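Local atomic coordinates of putative oxidoreductase (Salmonella enterica subsp. enterica serovar Typhimurium, PDB entry 3NX4), a protein that binds NADP and probably catalyses the NADPH-dependent reduction of acryloyl-CoA as a member of the medium-chain dehydrogenase/reductase family. Residues M1-I5 against L98-A102; V30-W36 against F65-A71; G62-A66 against M122-T126; L84-W88 against R275-W279; V110-L116 against W279-V283. All blocks are in the same frame, centred on the assembly; numbering follows the deposited sequence. Where two conformers were deposited one is given.

Contact 1: M1-I5 against L98-A102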
# COMPACT_ATOMS: atom_id res chain seq x y z
N MSE A 1 41.12 19.93 7.79
CA MSE A 1 40.24 19.23 6.85
C MSE A 1 39.34 20.18 6.05
O MSE A 1 39.07 21.30 6.48
CB MSE A 1 39.39 18.18 7.56
CG MSE A 1 38.57 18.73 8.73
SE MSE A 1 37.16 17.52 9.34
CE MSE A 1 36.08 17.45 7.71
N GLN A 2 38.98 19.78 4.84
CA GLN A 2 38.00 20.50 4.03
C GLN A 2 36.62 20.02 4.06
O GLN A 2 36.50 18.81 3.90
CB GLN A 2 38.53 20.46 2.60
CG GLN A 2 38.05 21.60 1.72
CD GLN A 2 38.50 21.47 0.28
OE1 GLN A 2 38.36 22.40 -0.52
NE2 GLN A 2 39.05 20.31 -0.07
N ALA A 3 35.59 20.84 4.18
CA ALA A 3 34.22 20.35 4.09
C ALA A 3 33.27 21.37 3.47
O ALA A 3 33.51 22.57 3.54
CB ALA A 3 33.73 19.96 5.46
N LEU A 4 32.18 20.89 2.89
CA LEU A 4 31.17 21.79 2.36
C LEU A 4 30.31 22.18 3.54
O LEU A 4 29.80 21.34 4.25
CB LEU A 4 30.34 21.10 1.28
CG LEU A 4 28.99 21.70 0.90
CD1 LEU A 4 29.09 23.16 0.58
CD2 LEU A 4 28.38 20.94 -0.26
N ILE A 5 30.16 23.48 3.75
CA ILE A 5 29.43 23.99 4.90
C ILE A 5 28.20 24.79 4.55
O ILE A 5 28.24 25.62 3.67
CB ILE A 5 30.34 24.88 5.76
CG1 ILE A 5 31.46 24.05 6.37
CG2 ILE A 5 29.53 25.56 6.84
CD1 ILE A 5 31.04 23.21 7.53
N LEU A 98 29.78 15.07 2.92
CA LEU A 98 30.42 15.99 1.98
C LEU A 98 31.56 16.73 2.67
O LEU A 98 31.55 17.95 2.80
CB LEU A 98 29.39 16.92 1.32
CG LEU A 98 28.47 16.17 0.34
CD1 LEU A 98 27.17 16.92 0.05
CD2 LEU A 98 29.21 15.84 -0.95
N ALA A 99 32.54 15.95 3.11
CA ALA A 99 33.69 16.45 3.85
C ALA A 99 34.81 15.42 3.82
O ALA A 99 34.59 14.26 3.48
CB ALA A 99 33.30 16.77 5.28
N GLU A 100 36.01 15.84 4.19
CA GLU A 100 37.16 14.95 4.14
C GLU A 100 37.14 13.91 5.26
O GLU A 100 37.73 12.85 5.12
CB GLU A 100 38.46 15.74 4.14
CG GLU A 100 38.66 16.52 2.85
CD GLU A 100 40.01 17.21 2.78
OE1 GLU A 100 40.60 17.47 3.85
OE2 GLU A 100 40.49 17.47 1.65
N ARG A 101 36.44 14.22 6.35
CA ARG A 101 36.32 13.30 7.47
C ARG A 101 34.90 13.32 8.03
O ARG A 101 34.22 14.34 7.96
CB ARG A 101 37.28 13.68 8.61
CG ARG A 101 38.63 14.18 8.15
CD ARG A 101 39.70 13.13 8.32
NE ARG A 101 41.04 13.70 8.14
CZ ARG A 101 41.74 13.60 7.02
NH1 ARG A 101 41.25 12.97 5.96
NH2 ARG A 101 42.95 14.15 6.95
N ALA A 102 34.49 12.20 8.61
CA ALA A 102 33.19 12.11 9.28
C ALA A 102 33.38 11.33 10.56
O ALA A 102 34.28 10.49 10.66
CB ALA A 102 32.15 11.44 8.37
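The N-terminal strand, half of a beta hairpin whose other arm is strand 13-19, meets the run leading into strand 101-104 of the GroES-like fold through a single beta bridge between A3 and A99. The directions of the two pieces are nearly opposed, 164° apart. M1, a selenomethionine, turns its side chain back over the partner: CE lies 3.8 Å from A99 CB and 3.5 Å from R101 N, and SE sits 3.8 Å from R101 CG. E100 works with both ends. Its N donates to Q2 O at 3.0 Å, while its carboxylate curls round so that OE1 accepts from Q2 N, also at 3.0 Å, doing for Q2 N what a backbone carbonyl would do in a longer sheet. L98 closes the far end, its O accepting a hydrogen bond from L4 N at 3.0 Å, with helix 41-48 packed against both leucines. Across the bridge itself the methyls are pressed close, A3 CB lying just 3.2 Å from A99 CB.

Contact 2: V30-W36 against F65-A71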
# COMPACT_ATOMS: atom_id res chain seq x y z
N VAL A 30 33.28 6.18 15.66
CA VAL A 30 34.07 5.82 14.50
C VAL A 30 34.41 7.04 13.65
O VAL A 30 33.51 7.76 13.22
CB VAL A 30 33.36 4.77 13.62
CG1 VAL A 30 34.32 4.20 12.61
CG2 VAL A 30 32.79 3.66 14.51
N THR A 31 35.71 7.25 13.44
CA THR A 31 36.19 8.32 12.58
C THR A 31 36.59 7.78 11.21
O THR A 31 37.40 6.86 11.11
CB THR A 31 37.40 9.04 13.20
OG1 THR A 31 36.99 9.71 14.39
CG2 THR A 31 37.97 10.05 12.21
N VAL A 32 36.01 8.37 10.17
CA VAL A 32 36.20 7.88 8.82
C VAL A 32 36.86 8.94 7.95
O VAL A 32 36.44 10.10 7.94
CB VAL A 32 34.86 7.48 8.19
CG1 VAL A 32 35.06 6.95 6.79
CG2 VAL A 32 34.14 6.45 9.08
N ASP A 33 37.91 8.54 7.24
CA ASP A 33 38.49 9.38 6.21
C ASP A 33 37.72 9.13 4.93
O ASP A 33 37.80 8.04 4.36
CB ASP A 33 39.97 9.05 6.03
CG ASP A 33 40.79 9.33 7.28
OD1 ASP A 33 40.34 10.13 8.13
OD2 ASP A 33 41.89 8.75 7.41
N VAL A 34 36.95 10.13 4.51
CA VAL A 34 36.02 9.99 3.40
C VAL A 34 36.72 10.09 2.05
O VAL A 34 37.51 11.00 1.83
CB VAL A 34 34.91 11.05 3.48
CG1 VAL A 34 34.00 10.99 2.25
CG2 VAL A 34 34.10 10.87 4.78
N HIS A 35 36.42 9.16 1.15
CA HIS A 35 37.04 9.18 -0.17
C HIS A 35 36.03 9.50 -1.26
O HIS A 35 36.39 10.06 -2.29
CB HIS A 35 37.74 7.85 -0.44
CG HIS A 35 38.87 7.57 0.50
ND1 HIS A 35 39.11 6.32 1.03
CD2 HIS A 35 39.80 8.39 1.04
CE1 HIS A 35 40.15 6.38 1.84
NE2 HIS A 35 40.59 7.63 1.87
N TRP A 36 34.77 9.15 -1.02
CA TRP A 36 33.70 9.42 -1.97
C TRP A 36 32.42 9.81 -1.24
O TRP A 36 32.16 9.35 -0.13
CB TRP A 36 33.41 8.18 -2.82
CG TRP A 36 34.60 7.70 -3.57
CD1 TRP A 36 35.48 6.72 -3.19
CD2 TRP A 36 35.05 8.18 -4.84
NE1 TRP A 36 36.45 6.56 -4.15
CE2 TRP A 36 36.22 7.45 -5.17
CE3 TRP A 36 34.59 9.15 -5.73
CZ2 TRP A 36 36.92 7.66 -6.35
CZ3 TRP A 36 35.30 9.37 -6.90
CH2 TRP A 36 36.44 8.62 -7.20
N PHE A 65 28.36 8.50 2.42
CA PHE A 65 29.81 8.57 2.23
C PHE A 65 30.41 7.17 2.18
O PHE A 65 29.79 6.20 2.62
CB PHE A 65 30.50 9.46 3.28
CG PHE A 65 30.49 8.89 4.69
CD1 PHE A 65 31.25 7.78 5.02
CD2 PHE A 65 29.73 9.49 5.69
CE1 PHE A 65 31.25 7.27 6.33
CE2 PHE A 65 29.73 8.99 6.99
CZ PHE A 65 30.49 7.88 7.30
N ALA A 66 31.60 7.07 1.61
CA ALA A 66 32.38 5.85 1.67
C ALA A 66 33.83 6.23 1.94
O ALA A 66 34.35 7.18 1.37
CB ALA A 66 32.27 5.08 0.38
N GLY A 67 34.49 5.48 2.82
CA GLY A 67 35.88 5.78 3.13
C GLY A 67 36.51 4.72 3.98
O GLY A 67 35.99 3.60 4.09
N THR A 68 37.63 5.08 4.60
CA THR A 68 38.41 4.15 5.40
C THR A 68 38.41 4.61 6.85
O THR A 68 38.62 5.79 7.14
CB THR A 68 39.87 4.11 4.90
OG1 THR A 68 39.88 3.81 3.50
CG2 THR A 68 40.67 3.06 5.64
N VAL A 69 38.20 3.67 7.76
CA VAL A 69 38.23 3.97 9.19
C VAL A 69 39.62 4.43 9.60
O VAL A 69 40.61 3.74 9.37
CB VAL A 69 37.81 2.74 10.02
CG1 VAL A 69 37.99 3.01 11.52
CG2 VAL A 69 36.36 2.35 9.69
N HIS A 70 39.70 5.62 10.19
CA HIS A 70 40.97 6.09 10.76
C HIS A 70 41.14 5.54 12.17
O HIS A 70 42.20 5.04 12.54
CB HIS A 70 41.03 7.61 10.81
CG HIS A 70 42.24 8.14 11.53
ND1 HIS A 70 43.52 7.97 11.05
CD2 HIS A 70 42.35 8.82 12.69
CE1 HIS A 70 44.37 8.53 11.89
NE2 HIS A 70 43.69 9.05 12.89
N ALA A 71 40.07 5.65 12.96
CA ALA A 71 40.08 5.15 14.33
C ALA A 71 38.67 4.73 14.74
O ALA A 71 37.69 5.26 14.23
CB ALA A 71 40.61 6.21 15.29
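V30 opens with an apolar touch, its CG1 4.0 Å from V69 CG1. At T31 the partner strand bulges: T31 N donates to A71 O at 2.9 Å, while T31 O accepts from H70 N at 2.8 Å and, weakly, from A71 N at 3.5 Å. V32 pairs with V69 without hydrogen bonds, and its CG1 reaches F65 CE1 at 3.9 Å. D33 N donates to T68 O at 2.8 Å and D33 O accepts from T68 N at 3.0 Å. These are neighbouring antiparallel strands of the GroES-like fold, and the F65 side chain packs on V32 and V34, with V34 CG1 4.0 Å from F65 CB. Opposite V34 comes G67, where any CB would run into D33 O. H35 and W36 form a second classic bulge, donating to A66 O from H35 N at 2.9 Å and from W36 N at 3.1 Å. H35 CE1 lies 3.1 Å from T68 OG1, a hydroxyl bonded to E82. W36 O accepts from A66 N at 2.9 Å.

Contact 3: G62-A66 against M122-T126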
# COMPACT_ATOMS: atom_id res chain seq x y z
N GLY A 62 25.22 15.92 3.17
CA GLY A 62 25.68 14.70 2.55
C GLY A 62 25.20 13.49 3.33
O GLY A 62 25.75 13.17 4.40
N ILE A 63 24.19 12.81 2.81
CA ILE A 63 23.58 11.69 3.51
C ILE A 63 24.33 10.39 3.24
O ILE A 63 24.02 9.36 3.84
CB ILE A 63 22.08 11.54 3.14
CG1 ILE A 63 21.91 11.19 1.66
CG2 ILE A 63 21.31 12.82 3.47
CD1 ILE A 63 20.44 11.14 1.21
N ASP A 64 25.30 10.44 2.34
CA ASP A 64 26.09 9.26 2.00
C ASP A 64 27.58 9.54 2.16
O ASP A 64 28.03 10.68 2.01
CB ASP A 64 25.89 8.86 0.53
CG ASP A 64 24.44 8.67 0.15
OD1 ASP A 64 23.61 8.35 1.04
OD2 ASP A 64 24.13 8.82 -1.05
N PHE A 65 28.36 8.50 2.42
CA PHE A 65 29.81 8.57 2.23
C PHE A 65 30.41 7.17 2.18
O PHE A 65 29.79 6.20 2.62
CB PHE A 65 30.50 9.46 3.28
CG PHE A 65 30.49 8.89 4.69
CD1 PHE A 65 31.25 7.78 5.02
CD2 PHE A 65 29.73 9.49 5.69
CE1 PHE A 65 31.25 7.27 6.33
CE2 PHE A 65 29.73 8.99 6.99
CZ PHE A 65 30.49 7.88 7.30
N ALA A 66 31.60 7.07 1.61
CA ALA A 66 32.38 5.85 1.67
C ALA A 66 33.83 6.23 1.94
O ALA A 66 34.35 7.18 1.37
CB ALA A 66 32.27 5.08 0.38
N MSE A 122 29.24 4.59 -3.86
CA MSE A 122 28.69 5.95 -3.84
C MSE A 122 27.99 6.32 -5.15
O MSE A 122 27.07 7.15 -5.16
CB MSE A 122 29.77 6.97 -3.48
CG MSE A 122 30.18 6.90 -2.00
SE MSE A 122 28.65 7.32 -0.88
CE MSE A 122 28.17 5.51 -0.28
N ILE A 123 28.40 5.71 -6.26
CA ILE A 123 27.59 5.82 -7.48
C ILE A 123 26.19 5.29 -7.16
O ILE A 123 25.18 5.85 -7.59
CB ILE A 123 28.22 5.08 -8.67
CG1 ILE A 123 29.54 5.77 -9.07
CG2 ILE A 123 27.23 5.03 -9.87
CD1 ILE A 123 30.28 5.09 -10.19
N ILE A 124 26.13 4.22 -6.37
CA ILE A 124 24.85 3.71 -5.88
C ILE A 124 24.23 4.71 -4.91
O ILE A 124 23.17 5.29 -5.19
CB ILE A 124 25.00 2.34 -5.22
CG1 ILE A 124 25.46 1.31 -6.26
CG2 ILE A 124 23.68 1.89 -4.55
CD1 ILE A 124 25.97 0.01 -5.63
N GLY A 125 24.89 4.93 -3.77
CA GLY A 125 24.44 5.91 -2.79
C GLY A 125 23.03 5.63 -2.27
O GLY A 125 22.50 4.54 -2.42
N THR A 126 22.42 6.64 -1.66
CA THR A 126 21.05 6.51 -1.18
C THR A 126 20.07 6.21 -2.32
O THR A 126 19.15 5.43 -2.15
CB THR A 126 20.61 7.77 -0.41
OG1 THR A 126 21.22 7.77 0.88
CG2 THR A 126 19.10 7.78 -0.22
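Strand 64-66 runs roughly against helix 122-126, the N-to-C directions 147° apart and the axes approaching to 8.1 Å. The closest alpha carbons are those of D64 and G125, 6.1 Å apart. G125 departs from ordinary helical angles with phi at 59°, and a CB placed on it would come within 2.8 Å of D64 OD2, so the absence of a side chain is what lets the carboxylate in; G125 CA lies 3.4 Å from that oxygen. The CA-to-CB bond of D64 points toward the helix, and the carboxylate grips T126 with both oxygens: T126 N donates to D64 OD2 at 2.8 Å, and T126 OG1 donates to D64 OD1 in a very short bond of 2.5 Å. The carboxylate is further held by N40 and S38, so it sits in a buried polar network. I63 adds its CD1, 3.5 Å from T126 OG1. One turn back along the helix the selenomethionine M122 lies over the strand, with SE 3.5 Å from D64 CB, CE 3.4 Å from F65 O and CG 3.7 Å from A66 CB. T126 itself belongs to the cofactor pocket and touches the bound NADP. The D64 bonds hold this pocket residue, consistent with a part in shaping the cleft between the GroES-like and Rossmann-type domains, where medium-chain dehydrogenases/reductases place the nicotinamide end of the cofactor.

Contact 4: L84-W88 against R275-W279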
# COMPACT_ATOMS: atom_id res chain seq x y z
N LEU A 84 30.94 2.07 4.32
CA LEU A 84 30.07 3.02 3.66
C LEU A 84 28.97 3.43 4.62
O LEU A 84 28.72 2.76 5.61
CB LEU A 84 29.49 2.44 2.36
CG LEU A 84 28.51 1.26 2.44
CD1 LEU A 84 27.13 1.72 2.90
CD2 LEU A 84 28.40 0.60 1.06
N LEU A 85 28.31 4.53 4.32
CA LEU A 85 27.16 4.95 5.11
C LEU A 85 26.14 5.64 4.22
O LEU A 85 26.50 6.46 3.38
CB LEU A 85 27.58 5.88 6.26
CG LEU A 85 26.49 6.49 7.15
CD1 LEU A 85 27.04 6.78 8.57
CD2 LEU A 85 25.90 7.74 6.53
N THR A 86 24.88 5.28 4.40
CA THR A 86 23.78 6.06 3.85
C THR A 86 22.73 6.23 4.94
O THR A 86 22.47 5.31 5.73
CB THR A 86 23.13 5.37 2.60
OG1 THR A 86 22.49 4.15 2.99
CG2 THR A 86 24.18 5.07 1.54
N GLY A 87 22.15 7.43 5.02
CA GLY A 87 20.95 7.62 5.84
C GLY A 87 21.20 7.84 7.31
O GLY A 87 22.17 8.50 7.70
N TRP A 88 20.30 7.30 8.13
CA TRP A 88 20.36 7.39 9.59
C TRP A 88 20.31 8.82 10.15
O TRP A 88 20.55 9.02 11.34
CB TRP A 88 21.59 6.66 10.14
CG TRP A 88 21.55 5.18 9.95
CD1 TRP A 88 22.42 4.42 9.21
CD2 TRP A 88 20.59 4.27 10.49
NE1 TRP A 88 22.07 3.09 9.28
CE2 TRP A 88 20.94 2.97 10.05
CE3 TRP A 88 19.47 4.42 11.32
CZ2 TRP A 88 20.21 1.84 10.41
CZ3 TRP A 88 18.75 3.28 11.67
CH2 TRP A 88 19.12 2.01 11.22
N ARG A 275 18.93 -3.83 5.32
CA ARG A 275 19.91 -2.93 4.73
C ARG A 275 21.09 -3.73 4.17
O ARG A 275 21.52 -3.51 3.03
CB ARG A 275 20.37 -1.92 5.80
CG ARG A 275 21.48 -0.98 5.38
CD ARG A 275 21.83 -0.02 6.52
NE ARG A 275 20.69 0.77 7.01
CZ ARG A 275 20.42 2.01 6.61
NH1 ARG A 275 21.17 2.59 5.68
NH2 ARG A 275 19.38 2.66 7.12
N ALA A 276 21.58 -4.69 4.95
CA ALA A 276 22.66 -5.57 4.51
C ALA A 276 22.24 -6.40 3.29
O ALA A 276 23.03 -6.60 2.37
CB ALA A 276 23.13 -6.48 5.64
N GLU A 277 21.01 -6.90 3.29
CA GLU A 277 20.50 -7.66 2.16
C GLU A 277 20.50 -6.80 0.88
O GLU A 277 20.87 -7.26 -0.19
CB GLU A 277 19.09 -8.14 2.47
CG GLU A 277 18.48 -9.08 1.45
CD GLU A 277 17.08 -9.54 1.85
OE1 GLU A 277 16.59 -9.12 2.92
OE2 GLU A 277 16.48 -10.33 1.10
N ALA A 278 20.06 -5.56 1.01
CA ALA A 278 19.97 -4.69 -0.16
C ALA A 278 21.36 -4.51 -0.78
O ALA A 278 21.53 -4.64 -2.00
CB ALA A 278 19.36 -3.34 0.22
N TRP A 279 22.37 -4.23 0.05
CA TRP A 279 23.72 -4.04 -0.47
C TRP A 279 24.23 -5.30 -1.17
O TRP A 279 24.77 -5.24 -2.27
CB TRP A 279 24.70 -3.56 0.63
CG TRP A 279 24.51 -2.11 0.93
CD1 TRP A 279 23.95 -1.58 2.06
CD2 TRP A 279 24.82 -1.00 0.07
NE1 TRP A 279 23.92 -0.21 1.97
CE2 TRP A 279 24.44 0.17 0.75
CE3 TRP A 279 25.40 -0.89 -1.20
CZ2 TRP A 279 24.62 1.44 0.21
CZ3 TRP A 279 25.58 0.39 -1.75
CH2 TRP A 279 25.19 1.53 -1.04
O HOH W 1 23.43 1.77 4.01
O HOH W 2 20.09 4.93 3.64
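R275 stretches from its helix to the end of strand 82-86. There NH1 makes a weak hydrogen bond to T86 O, 3.0 Å long but bent to 122°, and the guanidinium lies over one face of the W88 indole, its plane tilted about 30° from the ring, with W88 NE1 3.3 Å from R275 CZ. W88 NE1 and R275 NH2 are both donors, so this is van der Waals contact, not a hydrogen bond. The arginine's firmer polar partner is T270 O, bound by NE. Two waters fill the gap. Water 1 accepts from R275 NH1 and W279 NE1, each at 2.9 Å, and lies 2.8 Å from T86 OG1; water 2 bonds to T86 OG1 at 2.6 Å and to R275 NH1 at 3.3 Å. Helix 272-285 follows the last strand of the Rossmann-type sheet and here packs on a GroES-like strand, T86 lying near the NADP-binding residue S267. A helical turn on, W279 N donates to R275 O at 3.2 Å. L84 CD2 sits over the six-membered ring of W279 in a CH-pi contact, 3.8 Å from the centroid, and T86 CG2 meets the ring edge 3.9 Å from W279 CZ2.

Contact 5: V110-L116 against W279-V283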
# COMPACT_ATOMS: atom_id res chain seq x y z
N VAL A 110 28.12 0.53 7.35
CA VAL A 110 28.04 -0.77 6.72
C VAL A 110 29.44 -1.14 6.24
O VAL A 110 30.08 -0.34 5.55
CB VAL A 110 27.09 -0.72 5.51
CG1 VAL A 110 27.11 -2.03 4.76
CG2 VAL A 110 25.69 -0.36 5.96
N ALA A 111 29.94 -2.31 6.61
CA ALA A 111 31.24 -2.76 6.09
C ALA A 111 31.15 -2.82 4.56
O ALA A 111 30.16 -3.30 4.01
CB ALA A 111 31.61 -4.11 6.66
N LEU A 112 32.16 -2.30 3.87
CA LEU A 112 32.11 -2.25 2.41
C LEU A 112 31.93 -3.66 1.85
O LEU A 112 32.79 -4.52 2.06
CB LEU A 112 33.38 -1.62 1.84
CG LEU A 112 33.37 -1.47 0.32
CD1 LEU A 112 32.33 -0.46 -0.11
CD2 LEU A 112 34.75 -1.07 -0.20
N PRO A 113 30.82 -3.90 1.14
CA PRO A 113 30.52 -5.28 0.73
C PRO A 113 31.63 -5.83 -0.16
O PRO A 113 32.19 -5.09 -0.95
CB PRO A 113 29.21 -5.15 -0.06
CG PRO A 113 28.59 -3.89 0.44
CD PRO A 113 29.74 -2.97 0.76
N ALA A 114 31.93 -7.11 -0.03
CA ALA A 114 32.87 -7.76 -0.94
C ALA A 114 32.33 -7.64 -2.36
O ALA A 114 31.13 -7.78 -2.59
CB ALA A 114 33.05 -9.21 -0.57
N GLY A 115 33.22 -7.38 -3.31
CA GLY A 115 32.83 -7.21 -4.70
C GLY A 115 32.43 -5.79 -5.05
O GLY A 115 32.22 -5.48 -6.22
N LEU A 116 32.33 -4.91 -4.06
CA LEU A 116 31.92 -3.54 -4.33
C LEU A 116 33.04 -2.55 -4.01
O LEU A 116 33.52 -2.51 -2.88
CB LEU A 116 30.67 -3.18 -3.51
CG LEU A 116 29.96 -1.87 -3.85
CD1 LEU A 116 29.43 -1.91 -5.28
CD2 LEU A 116 28.82 -1.60 -2.86
N TRP A 279 22.37 -4.23 0.05
CA TRP A 279 23.72 -4.04 -0.47
C TRP A 279 24.23 -5.30 -1.17
O TRP A 279 24.77 -5.24 -2.27
CB TRP A 279 24.70 -3.56 0.63
CG TRP A 279 24.51 -2.11 0.93
CD1 TRP A 279 23.95 -1.58 2.06
CD2 TRP A 279 24.82 -1.00 0.07
NE1 TRP A 279 23.92 -0.21 1.97
CE2 TRP A 279 24.44 0.17 0.75
CE3 TRP A 279 25.40 -0.89 -1.20
CZ2 TRP A 279 24.62 1.44 0.21
CZ3 TRP A 279 25.58 0.39 -1.75
CH2 TRP A 279 25.19 1.53 -1.04
N ALA A 280 24.04 -6.45 -0.53
CA ALA A 280 24.41 -7.71 -1.16
C ALA A 280 23.71 -7.90 -2.52
O ALA A 280 24.33 -8.36 -3.47
CB ALA A 280 24.11 -8.87 -0.23
N ARG A 281 22.43 -7.53 -2.61
CA ARG A 281 21.68 -7.68 -3.87
C ARG A 281 22.20 -6.73 -4.95
O ARG A 281 22.31 -7.10 -6.12
CB ARG A 281 20.17 -7.47 -3.66
CG ARG A 281 19.43 -8.64 -2.96
CD ARG A 281 19.20 -9.83 -3.89
NE ARG A 281 18.54 -9.45 -5.15
CZ ARG A 281 17.22 -9.38 -5.33
NH1 ARG A 281 16.41 -9.67 -4.33
NH2 ARG A 281 16.72 -9.03 -6.52
N LEU A 282 22.50 -5.50 -4.55
CA LEU A 282 23.08 -4.52 -5.47
C LEU A 282 24.38 -5.04 -6.10
O LEU A 282 24.56 -4.95 -7.31
CB LEU A 282 23.32 -3.19 -4.75
CG LEU A 282 22.06 -2.35 -4.52
CD1 LEU A 282 22.31 -1.34 -3.42
CD2 LEU A 282 21.62 -1.65 -5.83
N VAL A 283 25.27 -5.57 -5.28
CA VAL A 283 26.52 -6.08 -5.82
C VAL A 283 26.22 -7.15 -6.87
O VAL A 283 26.89 -7.23 -7.90
CB VAL A 283 27.42 -6.64 -4.71
CG1 VAL A 283 28.64 -7.33 -5.31
CG2 VAL A 283 27.84 -5.52 -3.77
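No hydrogen bond passes between V110-L116 and W279-V283; within each, one backbone bond sets the shape that meets the other. In the first, L116 N donates to P113 O at 3.1 Å and closes a type II turn, with G115 at the position where phi is positive (87°). In the second, the helical bond from V283 N to W279 O, 3.1 Å, puts these two side chains one turn apart and both facing the turn. All the contacts across are apolar or van der Waals. W279 takes V110, P113 and L116 along its length: V110 CG1 is 4.2 Å from W279 CD1, P113 CG 3.9 Å from W279 CB, and L116 CD2 3.9 Å from W279 CE3. V283 presses into the turn itself, CG2 lying 3.7 Å from L116 CB and 4.0 Å from P113 CB, with CG1 3.7 Å from A114 O. A CB on G115 would come within 3.2 Å of V283 CG1. F129 stacks with W279, tying helix 118-140 into the same cluster. With nothing polar to align, the turn after strand 110-111 is held on helix 272-285 by fit and by burial of hydrocarbon.

Overall arrangement
Starting at the N terminus, contact 1 closes the first long loop, bringing the terminal hairpin to residues 98-102. Contact 2 lies within that span and pairs two neighbouring strands of the GroES-like sheet; A102 and E100 bond to V32 and V34, joining it to contact 1. Strand 64-72, where contact 2 ends, also opens contact 3, which crosses contact 1 to reach helix 118-140. Contact 4 crosses both 1 and 3 and makes the longest jump, from strand 82-86 to helix 272-285. Contact 5 opens after contact 1 has closed, crosses contact 3 and ends on the same helix as contact 4, sharing W279. Contacts 4 and 5 thus join the GroES-like domain to the helix following the Rossmann-type sheet.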